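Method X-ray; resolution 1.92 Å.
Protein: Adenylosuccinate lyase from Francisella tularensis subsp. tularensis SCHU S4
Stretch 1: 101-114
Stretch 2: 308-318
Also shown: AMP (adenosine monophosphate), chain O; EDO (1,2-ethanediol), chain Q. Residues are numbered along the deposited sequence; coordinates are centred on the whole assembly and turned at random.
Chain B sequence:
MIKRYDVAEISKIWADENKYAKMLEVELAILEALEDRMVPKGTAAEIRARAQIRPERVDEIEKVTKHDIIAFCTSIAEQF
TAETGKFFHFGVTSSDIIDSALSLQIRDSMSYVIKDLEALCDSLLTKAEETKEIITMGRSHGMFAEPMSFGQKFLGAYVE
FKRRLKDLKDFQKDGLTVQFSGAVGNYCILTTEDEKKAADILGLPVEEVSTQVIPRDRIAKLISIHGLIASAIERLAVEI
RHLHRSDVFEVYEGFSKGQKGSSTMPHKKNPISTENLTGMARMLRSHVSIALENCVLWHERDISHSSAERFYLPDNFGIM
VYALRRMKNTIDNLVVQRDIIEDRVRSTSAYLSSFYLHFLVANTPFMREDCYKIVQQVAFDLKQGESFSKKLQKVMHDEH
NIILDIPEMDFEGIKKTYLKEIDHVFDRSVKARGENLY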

ATOM      1  N   ALA B 101      10.167  24.184 -11.785  1.00 20.76           N
ATOM      2  CA  ALA B 101       8.840  24.653 -12.147  1.00 23.06           C
ATOM      3  C   ALA B 101       7.786  23.814 -11.433  1.00 22.11           C
ATOM      4  O   ALA B 101       6.733  24.321 -11.053  1.00 22.55           O
ATOM      5  CB  ALA B 101       8.644  24.620 -13.658  1.00 22.74           C
ATOM      6  N   LEU B 102       8.070  22.529 -11.247  1.00 20.65           N
ATOM      7  CA  LEU B 102       7.136  21.650 -10.540  1.00 20.46           C
ATOM      8  C   LEU B 102       6.958  22.129  -9.105  1.00 20.49           C
ATOM      9  O   LEU B 102       5.862  22.071  -8.560  1.00 19.13           O
ATOM     10  CB  LEU B 102       7.653  20.211 -10.557  1.00 19.58           C
ATOM     11  CG  LEU B 102       6.852  19.164  -9.796  1.00 20.61           C
ATOM     12  CD1 LEU B 102       5.429  19.116 -10.323  1.00 18.31           C
ATOM     13  CD2 LEU B 102       7.514  17.806  -9.958  1.00 22.01           C
ATOM     14  N   SER B 103       8.037  22.618  -8.497  1.00 19.30           N
ATOM     15  CA  SER B 103       7.940  23.159  -7.140  1.00 21.30           C
ATOM     16  C   SER B 103       7.003  24.345  -7.088  1.00 21.19           C
ATOM     17  O   SER B 103       6.307  24.541  -6.092  1.00 22.08           O
ATOM     18  CB  SER B 103       9.308  23.568  -6.604  1.00 20.36           C
ATOM     19  OG  SER B 103      10.105  22.425  -6.378  1.00 21.97           O
ATOM     20  N   LEU B 104       7.001  25.151  -8.149  1.00 20.63           N
ATOM     21  CA  LEU B 104       6.112  26.307  -8.204  1.00 20.51           C
ATOM     22  C   LEU B 104       4.648  25.863  -8.307  1.00 26.76           C
ATOM     23  O   LEU B 104       3.769  26.452  -7.673  1.00 23.36           O
ATOM     24  CB  LEU B 104       6.481  27.236  -9.366  1.00 21.80           C
ATOM     25  CG  LEU B 104       7.924  27.741  -9.477  1.00 24.41           C
ATOM     26  CD1 LEU B 104       8.063  28.719 -10.628  1.00 24.73           C
ATOM     27  CD2 LEU B 104       8.384  28.388  -8.180  1.00 25.43           C
ATOM     28  N   GLN B 105       4.384  24.825  -9.098  1.00 20.47           N
ATOM     29  CA  GLN B 105       3.030  24.274  -9.177  1.00 21.54           C
ATOM     30  C   GLN B 105       2.591  23.689  -7.841  1.00 19.77           C
ATOM     31  O   GLN B 105       1.451  23.887  -7.416  1.00 22.32           O
ATOM     32  CB  GLN B 105       2.947  23.191 -10.258  1.00 21.65           C
ATOM     33  CG  GLN B 105       3.028  23.721 -11.676  1.00 22.80           C
ATOM     34  CD  GLN B 105       3.119  22.605 -12.686  1.00 26.18           C
ATOM     35  OE1 GLN B 105       4.134  21.910 -12.764  1.00 25.59           O
ATOM     36  NE2 GLN B 105       2.043  22.398 -13.443  1.00 22.51           N
ATOM     37  N   ILE B 106       3.485  22.959  -7.183  1.00 19.10           N
ATOM     38  CA  ILE B 106       3.153  22.374  -5.887  1.00 20.63           C
ATOM     39  C   ILE B 106       2.898  23.482  -4.853  1.00 19.77           C
ATOM     40  O   ILE B 106       1.976  23.403  -4.047  1.00 19.89           O
ATOM     41  CB  ILE B 106       4.256  21.416  -5.394  1.00 20.46           C
ATOM     42  CG1 ILE B 106       4.350  20.191  -6.313  1.00 17.31           C
ATOM     43  CG2 ILE B 106       3.968  20.968  -3.974  1.00 19.66           C
ATOM     44  CD1 ILE B 106       5.569  19.277  -6.011  1.00 18.18           C
ATOM     45  N   ARG B 107       3.715  24.525  -4.893  1.00 17.31           N
ATOM     46  CA  ARG B 107       3.557  25.650  -3.979  1.00 20.64           C
ATOM     47  C   ARG B 107       2.188  26.300  -4.121  1.00 22.73           C
ATOM     48  O   ARG B 107       1.498  26.583  -3.126  1.00 22.19           O
ATOM     49  CB  ARG B 107       4.672  26.668  -4.251  1.00 21.47           C
ATOM     50  CG  ARG B 107       4.543  27.985  -3.534  1.00 26.77           C
ATOM     51  CD  ARG B 107       4.315  29.068  -4.564  1.00 36.65           C
ATOM     52  NE  ARG B 107       5.531  29.748  -4.969  1.00 40.55           N
ATOM     53  CZ  ARG B 107       5.715  30.316  -6.159  1.00 40.89           C
ATOM     54  NH1 ARG B 107       4.775  30.262  -7.093  1.00 40.46           N
ATOM     55  NH2 ARG B 107       6.859  30.918  -6.424  1.00 39.41           N
ATOM     56  N   ASP B 108       1.773  26.532  -5.357  1.00 21.91           N
ATOM     57  CA  ASP B 108       0.501  27.198  -5.566  1.00 21.52           C
ATOM     58  C   ASP B 108      -0.674  26.288  -5.219  1.00 21.57           C
ATOM     59  O   ASP B 108      -1.729  26.754  -4.783  1.00 21.70           O
ATOM     60  CB  ASP B 108       0.420  27.738  -6.994  1.00 22.67           C
ATOM     61  CG  ASP B 108       1.440  28.841  -7.247  1.00 33.45           C
ATOM     62  OD1 ASP B 108       1.846  29.507  -6.266  1.00 30.01           O
ATOM     63  OD2 ASP B 108       1.836  29.035  -8.419  1.00 34.67           O
ATOM     64  N   SER B 109      -0.473  24.990  -5.398  1.00 19.63           N
ATOM     65  CA  SER B 109      -1.485  24.011  -5.034  1.00 21.52           C
ATOM     66  C   SER B 109      -1.616  23.938  -3.512  1.00 21.63           C
ATOM     67  O   SER B 109      -2.721  23.876  -2.975  1.00 21.46           O
ATOM     68  CB  SER B 109      -1.090  22.643  -5.599  1.00 20.61           C
ATOM     69  OG  SER B 109      -1.144  22.656  -7.011  1.00 22.79           O
ATOM     70  N   MET B 110      -0.479  23.939  -2.821  1.00 19.51           N
ATOM     71  CA  MET B 110      -0.475  23.923  -1.358  1.00 18.92           C
ATOM     72  C   MET B 110      -1.222  25.093  -0.747  1.00 20.30           C
ATOM     73  O   MET B 110      -1.856  24.951   0.305  1.00 22.88           O
ATOM     74  CB  MET B 110       0.956  23.909  -0.816  1.00 18.41           C
ATOM     75  CG  MET B 110       1.630  22.572  -0.910  1.00 24.73           C
ATOM     76  SD  MET B 110       3.192  22.598  -0.003  1.00 29.27           S
ATOM     77  CE  MET B 110       2.612  22.752   1.690  1.00 21.15           C
ATOM     78  N   SER B 111      -1.135  26.254  -1.391  1.00 21.29           N
ATOM     79  CA  SER B 111      -1.805  27.440  -0.887  1.00 24.52           C
ATOM     80  C   SER B 111      -3.302  27.199  -0.773  1.00 25.89           C
ATOM     81  O   SER B 111      -3.940  27.638   0.185  1.00 22.31           O
ATOM     82  CB  SER B 111      -1.528  28.638  -1.799  1.00 28.82           C
ATOM     83  OG  SER B 111      -0.149  28.951  -1.770  1.00 32.84           O
ATOM     84  N   TYR B 112      -3.859  26.493  -1.754  1.00 22.39           N
ATOM     85  CA  TYR B 112      -5.292  26.195  -1.748  1.00 22.79           C
ATOM     86  C   TYR B 112      -5.635  25.120  -0.711  1.00 22.11           C
ATOM     87  O   TYR B 112      -6.659  25.215  -0.029  1.00 24.33           O
ATOM     88  CB  TYR B 112      -5.770  25.750  -3.137  1.00 16.95           C
ATOM     89  CG  TYR B 112      -5.955  26.874  -4.134  1.00 25.32           C
ATOM     90  CD1 TYR B 112      -7.057  27.728  -4.059  1.00 26.92           C
ATOM     91  CD2 TYR B 112      -5.048  27.073  -5.163  1.00 26.34           C
ATOM     92  CE1 TYR B 112      -7.233  28.763  -4.974  1.00 31.79           C
ATOM     93  CE2 TYR B 112      -5.220  28.103  -6.084  1.00 25.36           C
ATOM     94  CZ  TYR B 112      -6.311  28.940  -5.983  1.00 32.59           C
ATOM     95  OH  TYR B 112      -6.471  29.954  -6.904  1.00 30.01           O
ATOM     96  N   VAL B 113      -4.794  24.099  -0.608  1.00 19.78           N
ATOM     97  CA  VAL B 113      -5.020  23.028   0.362  1.00 21.22           C
ATOM     98  C   VAL B 113      -5.005  23.595   1.773  1.00 22.33           C
ATOM     99  O   VAL B 113      -5.869  23.279   2.584  1.00 21.23           O
ATOM    100  CB  VAL B 113      -3.946  21.955   0.246  1.00 19.68           C
ATOM    101  CG1 VAL B 113      -4.141  20.873   1.323  1.00 17.10           C
ATOM    102  CG2 VAL B 113      -3.982  21.338  -1.151  1.00 19.99           C
ATOM    103  N   ILE B 114      -4.028  24.451   2.049  1.00 19.44           N
ATOM    104  CA  ILE B 114      -3.880  25.034   3.384  1.00 18.95           C
ATOM    105  C   ILE B 114      -5.073  25.929   3.735  1.00 23.22           C
ATOM    106  O   ILE B 114      -5.607  25.871   4.856  1.00 24.72           O
ATOM    107  CB  ILE B 114      -2.541  25.798   3.505  1.00 18.21           C
ATOM    108  CG1 ILE B 114      -1.390  24.799   3.591  1.00 21.11           C
ATOM    109  CG2 ILE B 114      -2.531  26.705   4.748  1.00 21.35           C
ATOM    110  CD1 ILE B 114      -0.005  25.438   3.524  1.00 21.97           C
ATOM    111  N   ALA B 308       4.414   8.653 -13.634  1.00 22.29           N
ATOM    112  CA  ALA B 308       3.617   8.485 -12.412  1.00 21.23           C
ATOM    113  C   ALA B 308       3.151   9.824 -11.859  1.00 18.80           C
ATOM    114  O   ALA B 308       1.970   9.999 -11.546  1.00 20.92           O
ATOM    115  CB  ALA B 308       4.397   7.717 -11.366  1.00 21.22           C
ATOM    116  N   GLU B 309       4.074  10.773 -11.741  1.00 19.40           N
ATOM    117  CA  GLU B 309       3.735  12.095 -11.218  1.00 18.77           C
ATOM    118  C   GLU B 309       2.706  12.822 -12.076  1.00 21.71           C
ATOM    119  O   GLU B 309       1.867  13.561 -11.551  1.00 21.00           O
ATOM    120  CB  GLU B 309       5.014  12.938 -11.017  1.00 16.93           C
ATOM    121  CG  GLU B 309       5.831  12.449  -9.819  1.00 16.98           C
ATOM    122  CD  GLU B 309       7.251  13.007  -9.743  1.00 19.44           C
ATOM    123  OE1 GLU B 309       7.725  13.629 -10.720  1.00 20.81           O
ATOM    124  OE2 GLU B 309       7.904  12.808  -8.692  1.00 18.84           O
ATOM    125  N   ARG B 310       2.752  12.620 -13.392  1.00 17.04           N
ATOM    126  CA  ARG B 310       1.783  13.274 -14.278  1.00 15.95           C
ATOM    127  C   ARG B 310       0.354  12.836 -13.991  1.00 21.97           C
ATOM    128  O   ARG B 310      -0.581  13.586 -14.226  1.00 19.32           O
ATOM    129  CB  ARG B 310       2.097  12.967 -15.747  1.00 19.01           C
ATOM    130  CG  ARG B 310       3.403  13.559 -16.288  1.00 20.16           C
ATOM    131  CD  ARG B 310       3.522  13.218 -17.775  1.00 21.33           C
ATOM    132  NE  ARG B 310       4.866  13.427 -18.301  1.00 25.03           N
ATOM    133  CZ  ARG B 310       5.290  14.551 -18.874  1.00 30.83           C
ATOM    134  NH1 ARG B 310       4.476  15.591 -19.002  1.00 29.31           N
ATOM    135  NH2 ARG B 310       6.536  14.630 -19.324  1.00 28.29           N
ATOM    136  N   PHE B 311       0.185  11.613 -13.500  1.00 19.80           N
ATOM    137  CA  PHE B 311      -1.140  11.124 -13.113  1.00 16.89           C
ATOM    138  C   PHE B 311      -1.501  11.538 -11.694  1.00 19.00           C
ATOM    139  O   PHE B 311      -2.530  12.168 -11.466  1.00 21.80           O
ATOM    140  CB  PHE B 311      -1.191   9.593 -13.153  1.00 16.49           C
ATOM    141  CG  PHE B 311      -1.387   9.014 -14.530  1.00 19.56           C
ATOM    142  CD1 PHE B 311      -2.656   8.906 -15.076  1.00 21.76           C
ATOM    143  CD2 PHE B 311      -0.306   8.539 -15.253  1.00 23.50           C
ATOM    144  CE1 PHE B 311      -2.830   8.348 -16.338  1.00 24.39           C
ATOM    145  CE2 PHE B 311      -0.477   7.970 -16.502  1.00 28.00           C
ATOM    146  CZ  PHE B 311      -1.732   7.883 -17.046  1.00 24.43           C
ATOM    147  N   TYR B 312      -0.669  11.161 -10.731  1.00 19.74           N
ATOM    148  CA  TYR B 312      -1.113  11.234  -9.338  1.00 23.03           C
ATOM    149  C   TYR B 312      -1.021  12.613  -8.681  1.00 20.28           C
ATOM    150  O   TYR B 312      -1.790  12.901  -7.771  1.00 20.11           O
ATOM    151  CB  TYR B 312      -0.454  10.144  -8.473  1.00 18.53           C
ATOM    152  CG  TYR B 312       0.792  10.576  -7.737  1.00 19.27           C
ATOM    153  CD1 TYR B 312       0.712  11.170  -6.483  1.00 20.00           C
ATOM    154  CD2 TYR B 312       2.051  10.365  -8.281  1.00 20.42           C
ATOM    155  CE1 TYR B 312       1.855  11.554  -5.799  1.00 23.87           C
ATOM    156  CE2 TYR B 312       3.203  10.751  -7.604  1.00 20.08           C
ATOM    157  CZ  TYR B 312       3.092  11.346  -6.371  1.00 20.19           C
ATOM    158  OH  TYR B 312       4.227  11.733  -5.692  1.00 22.20           O
ATOM    159  N   LEU B 313      -0.087  13.459  -9.108  1.00 16.92           N
ATOM    160  CA  LEU B 313       0.027  14.775  -8.470  1.00 18.96           C
ATOM    161  C   LEU B 313      -1.179  15.687  -8.737  1.00 16.92           C
ATOM    162  O   LEU B 313      -1.735  16.246  -7.794  1.00 18.81           O
ATOM    163  CB  LEU B 313       1.341  15.483  -8.827  1.00 20.86           C
ATOM    164  CG  LEU B 313       2.589  14.949  -8.123  1.00 22.14           C
ATOM    165  CD1 LEU B 313       3.831  15.736  -8.568  1.00 21.91           C
ATOM    166  CD2 LEU B 313       2.430  15.009  -6.608  1.00 22.68           C
ATOM    167  N   PRO B 314      -1.599  15.845 -10.010  1.00 16.86           N
ATOM    168  CA  PRO B 314      -2.808  16.658 -10.185  1.00 18.86           C
ATOM    169  C   PRO B 314      -4.029  16.017  -9.525  1.00 22.95           C
ATOM    170  O   PRO B 314      -4.930  16.736  -9.063  1.00 19.76           O
ATOM    171  CB  PRO B 314      -2.985  16.694 -11.710  1.00 19.01           C
ATOM    172  CG  PRO B 314      -1.595  16.505 -12.256  1.00 19.68           C
ATOM    173  CD  PRO B 314      -0.987  15.494 -11.308  1.00 19.26           C
ATOM    174  N   ASP B 315      -4.079  14.688  -9.483  1.00 18.32           N
ATOM    175  CA  ASP B 315      -5.220  14.032  -8.843  1.00 20.22           C
ATOM    176  C   ASP B 315      -5.169  14.208  -7.338  1.00 18.58           C
ATOM    177  O   ASP B 315      -6.190  14.402  -6.701  1.00 20.02           O
ATOM    178  CB  ASP B 315      -5.272  12.542  -9.158  1.00 19.47           C
ATOM    179  CG  ASP B 315      -5.712  12.261 -10.577  1.00 30.67           C
ATOM    180  OD1 ASP B 315      -6.153  13.205 -11.266  1.00 31.07           O
ATOM    181  OD2 ASP B 315      -5.625  11.089 -10.999  1.00 32.44           O
ATOM    182  N   ASN B 316      -3.977  14.109  -6.769  1.00 18.90           N
ATOM    183  CA  ASN B 316      -3.833  14.259  -5.327  1.00 17.40           C
ATOM    184  C   ASN B 316      -4.288  15.644  -4.869  1.00 20.47           C
ATOM    185  O   ASN B 316      -5.118  15.773  -3.970  1.00 19.64           O
ATOM    186  CB  ASN B 316      -2.385  13.990  -4.914  1.00 16.05           C
ATOM    187  CG  ASN B 316      -2.205  13.974  -3.416  1.00 18.91           C
ATOM    188  OD1 ASN B 316      -2.014  15.026  -2.788  1.00 19.85           O
ATOM    189  ND2 ASN B 316      -2.263  12.780  -2.828  1.00 15.63           N
ATOM    190  N   PHE B 317      -3.766  16.691  -5.500  1.00 18.37           N
ATOM    191  CA  PHE B 317      -4.195  18.033  -5.135  1.00 18.09           C
ATOM    192  C   PHE B 317      -5.661  18.286  -5.475  1.00 18.91           C
ATOM    193  O   PHE B 317      -6.397  18.916  -4.699  1.00 19.92           O
ATOM    194  CB  PHE B 317      -3.279  19.082  -5.774  1.00 19.19           C
ATOM    195  CG  PHE B 317      -1.918  19.133  -5.148  1.00 19.56           C
ATOM    196  CD1 PHE B 317      -1.747  19.686  -3.886  1.00 20.99           C
ATOM    197  CD2 PHE B 317      -0.813  18.624  -5.809  1.00 21.15           C
ATOM    198  CE1 PHE B 317      -0.484  19.731  -3.292  1.00 21.94           C
ATOM    199  CE2 PHE B 317       0.449  18.664  -5.223  1.00 24.59           C
ATOM    200  CZ  PHE B 317       0.606  19.217  -3.963  1.00 24.82           C
ATOM    201  N   GLY B 318      -6.104  17.792  -6.627  1.00 17.53           N
ATOM    202  CA  GLY B 318      -7.493  17.989  -7.021  1.00 18.69           C
ATOM    203  C   GLY B 318      -8.459  17.320  -6.049  1.00 22.34           C
ATOM    204  O   GLY B 318      -9.459  17.906  -5.640  1.00 20.92           O
TER
HETATM  205  P   AMP O 503       7.291  10.603 -19.871  1.00 31.67           P
HETATM  206  O1P AMP O 503       6.041  10.368 -20.679  1.00 27.20           O
HETATM  207  O2P AMP O 503       8.019   9.347 -19.471  1.00 29.12           O
HETATM  208  O3P AMP O 503       7.133  11.611 -18.761  1.00 28.87           O
HETATM  209  O5' AMP O 503       8.294  11.324 -20.904  1.00 34.43           O
HETATM  210  C5' AMP O 503       9.509  11.915 -20.446  1.00 33.73           C
HETATM  211  C4' AMP O 503      10.009  12.916 -21.480  1.00 34.06           C
HETATM  212  O4' AMP O 503      11.229  13.516 -21.036  1.00 34.34           O
HETATM  213  C3' AMP O 503      10.302  12.238 -22.809  1.00 36.31           C
HETATM  214  O3' AMP O 503       9.719  13.008 -23.860  1.00 39.18           O
HETATM  215  C2' AMP O 503      11.808  12.262 -22.942  1.00 38.30           C
HETATM  216  O2' AMP O 503      12.202  12.484 -24.297  1.00 41.61           O
HETATM  217  C1' AMP O 503      12.223  13.424 -22.058  1.00 34.74           C
HETATM  218  N9  AMP O 503      13.567  13.197 -21.476  1.00 34.91           N
HETATM  219  C8  AMP O 503      14.454  12.269 -21.876  1.00 34.45           C
HETATM  220  N7  AMP O 503      15.589  12.330 -21.138  1.00 33.74           N
HETATM  221  C5  AMP O 503      15.435  13.322 -20.244  1.00 33.31           C
HETATM  222  C6  AMP O 503      16.251  13.920 -19.163  1.00 33.59           C
HETATM  223  N6  AMP O 503      17.491  13.455 -18.888  1.00 32.00           N
HETATM  224  N1  AMP O 503      15.712  14.943 -18.466  1.00 31.39           N
HETATM  225  C2  AMP O 503      14.480  15.414 -18.732  1.00 32.85           C
HETATM  226  N3  AMP O 503      13.685  14.919 -19.696  1.00 31.50           N
HETATM  227  C4  AMP O 503      14.100  13.891 -20.473  1.00 32.72           C
HETATM  228  C1  EDO Q 505       7.471  16.118 -13.617  1.00 42.40           C
HETATM  229  O1  EDO Q 505       7.902  14.996 -12.847  1.00 38.02           O
HETATM  230  C2  EDO Q 505       6.010  15.925 -13.999  0.66 44.40           C
HETATM  231  O2  EDO Q 505       5.832  14.562 -14.389  0.59 42.42           O

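Residues 101-114 and 308-318 are two helical segments of one chain; residues that touch are at least 204 positions apart in sequence. They run in nearly the same direction, with 21° between their axes and a closest approach of 10.7 Å. The backbones come nearest at Ser-109 and Phe-317, whose CA atoms are 6.6 Å apart. No hydrogen bond crosses between the segments. The contact is small, 297 Å² in all, and mostly apolar.

Phe-317 contributes the most surface, 108 Å². Its CA-to-CB bond points toward the first helix, and its ring fits as a knob among Ile-106, Ser-109, Met-110 and Val-113. Ser-109 CB lies over one face of the Phe-317 ring, 3.6 Å from its centroid, in a CH-pi contact. The CB contact falls where the two backbones are nearest. The serine hydroxyl is occupied within its own helix: Ser-109 OG donates to Gln-105 O at 2.9 Å. Val-113 CG2 meets the ring edge, 3.9 Å from Phe-317 CD1. Ile-106 CG2 packs 3.8 Å from Phe-317 CZ. Met-110 adds a looser contact, Met-110 CG to Phe-317 CE1 at 4.3 Å.

Leu-102 and Leu-313 form the second patch, each with 37 Å² covered. The CA-to-CB bonds of both point toward the other helix. Leu-102 CD1 meets Leu-313 CD1 at 4.1 Å. This is van der Waals packing between methyl groups. Leu-313 lies one helical turn before Phe-317, and Leu-313 O accepts from Phe-317 N at 3.1 Å. The helix is kinked at Pro-314, whose nitrogen has no hydrogen to bond to the turn before.

Glu-309 lies one turn before Leu-313. Glu-309 OE1 is 4.3 Å from Leu-102 CD2, a contact without polar pairing. That same Glu-309 OE1 accepts a hydrogen bond from O1 of the ethanediol at 2.5 Å.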